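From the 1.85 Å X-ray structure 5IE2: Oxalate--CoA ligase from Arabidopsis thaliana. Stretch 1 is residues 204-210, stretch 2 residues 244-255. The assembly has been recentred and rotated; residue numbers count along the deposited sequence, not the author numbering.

Stretch 1 204-210: DSTVIVL
Stretch 2, residues 244-255: TFWPDMKKYNAT

A β-strand that includes Ser205, Thr206 and Val207 runs nearly antiparallel to the helix of stretch 2, which ends at Lys251; the axes lie at 163° and approach to 8.2 Å. The helix is kinked at Pro247, whose nitrogen carries no hydrogen to bond the preceding turn. Tyr252 (phi/psi -104/24) leaves helical geometry, Asn253 adopts left-handed values (60/39), and Ala254 (-62/148) extends the chain beside the strand. Ala254 N still bonds Met249 O at 2.9 Å, tying this turn to the helix. In register, Ser205 CA lies 4.4 Å from Ala254 CA, and Val207 CA 6.2 Å from Met249 CA. The pairing buries 439 Å² in total.

Polar contacts concentrate where the strand begins. Thr255 N donates to Ser205 O (2.8 Å, 171° at the hydrogen), a nearly linear backbone bond. Thr255 OG1, with chi1 in p, accepts from Ser205 N (3.1 Å, 154°) and donates to Asp204 OD1 (2.7 Å), so one hydroxyl joins two consecutive residues of stretch 1. Asp204 has chi1 in m, which brings its carboxylate nearer although its CA-to-CB bond points sideways. Ser205, extended at -158/140 with chi1 in t, directs OG to Tyr252 O (2.8 Å), giving that carbonyl a donor just past the helix. A CA-H...O contact from Ala254 CA to Ser205 O (3.3 Å) supplements these bonds.

Farther along, the contact becomes apolar. Val207 (-113/129, chi1 t) points toward the helix: CG2 meets Met249 SD at 3.6 Å, the methionine being m at all three chi angles, while CG1 lies near the plane of the Phe245 ring, at its edge, 4.3 Å from CD1. Val209 (chi1 m) approaches the same ring obliquely, CG1 being 3.4 Å from Phe245 CE1. With chi1 in t, Phe245 carries its ring to both valines. Ile208, between them, points away.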

# COMPACT_ATOMS: atom_id res chain seq x y z
N ASP A 204 -6.26 -12.33 15.42
CA ASP A 204 -6.33 -12.17 13.96
C ASP A 204 -5.10 -12.75 13.25
O ASP A 204 -4.05 -13.00 13.83
CB ASP A 204 -6.49 -10.67 13.57
CG ASP A 204 -7.94 -10.18 13.84
OD1 ASP A 204 -8.85 -10.83 13.31
OD2 ASP A 204 -8.14 -9.23 14.66
N SER A 205 -5.27 -12.96 11.94
CA SER A 205 -4.28 -13.63 11.15
C SER A 205 -4.50 -13.24 9.70
O SER A 205 -5.65 -13.18 9.27
CB SER A 205 -4.43 -15.15 11.32
OG SER A 205 -3.69 -15.82 10.31
N THR A 206 -3.42 -13.00 8.96
CA THR A 206 -3.59 -12.65 7.53
C THR A 206 -2.45 -13.19 6.68
O THR A 206 -1.39 -13.61 7.20
CB THR A 206 -3.70 -11.09 7.32
OG1 THR A 206 -4.19 -10.86 6.01
CG2 THR A 206 -2.34 -10.41 7.45
N VAL A 207 -2.68 -13.21 5.36
CA VAL A 207 -1.65 -13.59 4.39
C VAL A 207 -1.32 -12.33 3.58
O VAL A 207 -2.23 -11.69 3.10
CB VAL A 207 -2.14 -14.70 3.42
CG1 VAL A 207 -1.13 -14.92 2.25
CG2 VAL A 207 -2.39 -16.02 4.23
N ILE A 208 -0.04 -12.01 3.48
CA ILE A 208 0.44 -10.83 2.73
C ILE A 208 0.42 -11.13 1.22
O ILE A 208 1.09 -12.08 0.76
CB ILE A 208 1.87 -10.43 3.13
CG1 ILE A 208 1.96 -10.17 4.64
CG2 ILE A 208 2.35 -9.20 2.28
CD1 ILE A 208 1.15 -8.95 5.07
N VAL A 209 -0.31 -10.30 0.46
CA VAL A 209 -0.42 -10.48 -0.97
C VAL A 209 0.05 -9.24 -1.74
O VAL A 209 -0.17 -9.14 -2.97
CB VAL A 209 -1.88 -10.82 -1.41
CG1 VAL A 209 -2.35 -12.18 -0.74
CG2 VAL A 209 -2.87 -9.65 -1.08
N LEU A 210 0.72 -8.32 -1.05
CA LEU A 210 1.22 -7.11 -1.70
C LEU A 210 2.69 -6.92 -1.40
O LEU A 210 3.14 -7.34 -0.34
CB LEU A 210 0.46 -5.86 -1.15
CG LEU A 210 -1.08 -5.80 -1.36
CD1 LEU A 210 -1.68 -4.62 -0.59
CD2 LEU A 210 -1.43 -5.65 -2.87
N THR A 244 -1.87 -20.36 -4.47
CA THR A 244 -1.63 -20.77 -3.09
C THR A 244 -2.34 -19.91 -2.05
O THR A 244 -2.26 -20.21 -0.87
CB THR A 244 -0.14 -20.76 -2.73
OG1 THR A 244 0.37 -19.43 -2.86
CG2 THR A 244 0.64 -21.74 -3.67
N PHE A 245 -3.00 -18.84 -2.51
CA PHE A 245 -3.63 -17.86 -1.59
C PHE A 245 -4.59 -18.51 -0.60
O PHE A 245 -4.42 -18.38 0.62
CB PHE A 245 -4.35 -16.76 -2.39
CG PHE A 245 -5.07 -15.76 -1.52
CD1 PHE A 245 -4.34 -15.03 -0.58
CD2 PHE A 245 -6.44 -15.59 -1.60
CE1 PHE A 245 -4.97 -14.10 0.26
CE2 PHE A 245 -7.10 -14.65 -0.75
CZ PHE A 245 -6.35 -13.92 0.18
N TRP A 246 -5.64 -19.17 -1.11
CA TRP A 246 -6.64 -19.70 -0.21
C TRP A 246 -6.11 -20.89 0.59
O TRP A 246 -6.47 -21.00 1.74
CB TRP A 246 -7.93 -20.09 -0.94
CG TRP A 246 -8.72 -18.82 -1.35
CD1 TRP A 246 -8.95 -18.37 -2.61
CD2 TRP A 246 -9.34 -17.88 -0.46
NE1 TRP A 246 -9.68 -17.20 -2.59
CE2 TRP A 246 -9.92 -16.87 -1.27
CE3 TRP A 246 -9.46 -17.79 0.93
CZ2 TRP A 246 -10.63 -15.79 -0.73
CZ3 TRP A 246 -10.16 -16.70 1.48
CH2 TRP A 246 -10.74 -15.72 0.64
N PRO A 247 -5.27 -21.75 -0.02
CA PRO A 247 -4.68 -22.77 0.87
C PRO A 247 -3.90 -22.19 2.07
O PRO A 247 -4.00 -22.74 3.18
CB PRO A 247 -3.76 -23.55 -0.06
CG PRO A 247 -4.53 -23.53 -1.37
CD PRO A 247 -5.08 -22.11 -1.45
N ASP A 248 -3.15 -21.11 1.84
CA ASP A 248 -2.45 -20.44 2.93
C ASP A 248 -3.41 -19.78 3.92
O ASP A 248 -3.19 -19.85 5.14
CB ASP A 248 -1.47 -19.39 2.40
CG ASP A 248 -0.16 -20.00 1.87
OD1 ASP A 248 0.09 -21.20 2.13
OD2 ASP A 248 0.60 -19.27 1.18
N MET A 249 -4.46 -19.14 3.40
CA MET A 249 -5.43 -18.48 4.28
C MET A 249 -6.08 -19.52 5.18
O MET A 249 -6.36 -19.24 6.35
CB MET A 249 -6.51 -17.75 3.47
CG MET A 249 -6.00 -16.54 2.67
SD MET A 249 -5.81 -15.03 3.72
CE MET A 249 -7.56 -14.57 3.97
N LYS A 250 -6.39 -20.71 4.62
CA LYS A 250 -7.01 -21.73 5.48
C LYS A 250 -6.03 -22.29 6.48
O LYS A 250 -6.33 -22.36 7.69
CB LYS A 250 -7.57 -22.91 4.63
CG LYS A 250 -8.72 -22.52 3.80
CD LYS A 250 -9.08 -23.78 2.95
CE LYS A 250 -9.61 -23.40 1.61
NZ LYS A 250 -10.25 -24.61 0.99
N LYS A 251 -4.86 -22.71 5.99
CA LYS A 251 -3.93 -23.44 6.82
C LYS A 251 -3.46 -22.60 8.02
O LYS A 251 -3.22 -23.12 9.08
CB LYS A 251 -2.71 -23.84 6.00
CG LYS A 251 -1.61 -24.52 6.79
CD LYS A 251 -0.52 -25.02 5.82
CE LYS A 251 0.68 -25.59 6.62
NZ LYS A 251 1.84 -26.05 5.76
N TYR A 252 -3.32 -21.29 7.80
CA TYR A 252 -2.83 -20.44 8.86
C TYR A 252 -3.94 -19.61 9.50
O TYR A 252 -3.65 -18.61 10.15
CB TYR A 252 -1.69 -19.54 8.32
CG TYR A 252 -0.49 -20.41 7.93
CD1 TYR A 252 0.43 -20.84 8.92
CD2 TYR A 252 -0.31 -20.84 6.62
CE1 TYR A 252 1.54 -21.64 8.58
CE2 TYR A 252 0.78 -21.68 6.26
CZ TYR A 252 1.66 -22.11 7.25
OH TYR A 252 2.73 -22.95 6.89
N ASN A 253 -5.18 -20.08 9.39
CA ASN A 253 -6.30 -19.58 10.23
C ASN A 253 -6.56 -18.09 10.02
O ASN A 253 -6.83 -17.37 10.98
CB ASN A 253 -6.05 -19.82 11.72
CG ASN A 253 -5.74 -21.29 12.00
OD1 ASN A 253 -6.36 -22.15 11.43
ND2 ASN A 253 -4.77 -21.55 12.86
N ALA A 254 -6.45 -17.65 8.79
CA ALA A 254 -6.64 -16.21 8.49
C ALA A 254 -8.04 -15.74 8.83
O ALA A 254 -9.03 -16.49 8.73
CB ALA A 254 -6.38 -15.91 7.03
N THR A 255 -8.11 -14.47 9.25
CA THR A 255 -9.37 -13.85 9.62
C THR A 255 -9.66 -12.63 8.75
O THR A 255 -10.76 -12.05 8.85
CB THR A 255 -9.38 -13.39 11.09
OG1 THR A 255 -8.28 -12.49 11.30
CG2 THR A 255 -9.23 -14.60 12.07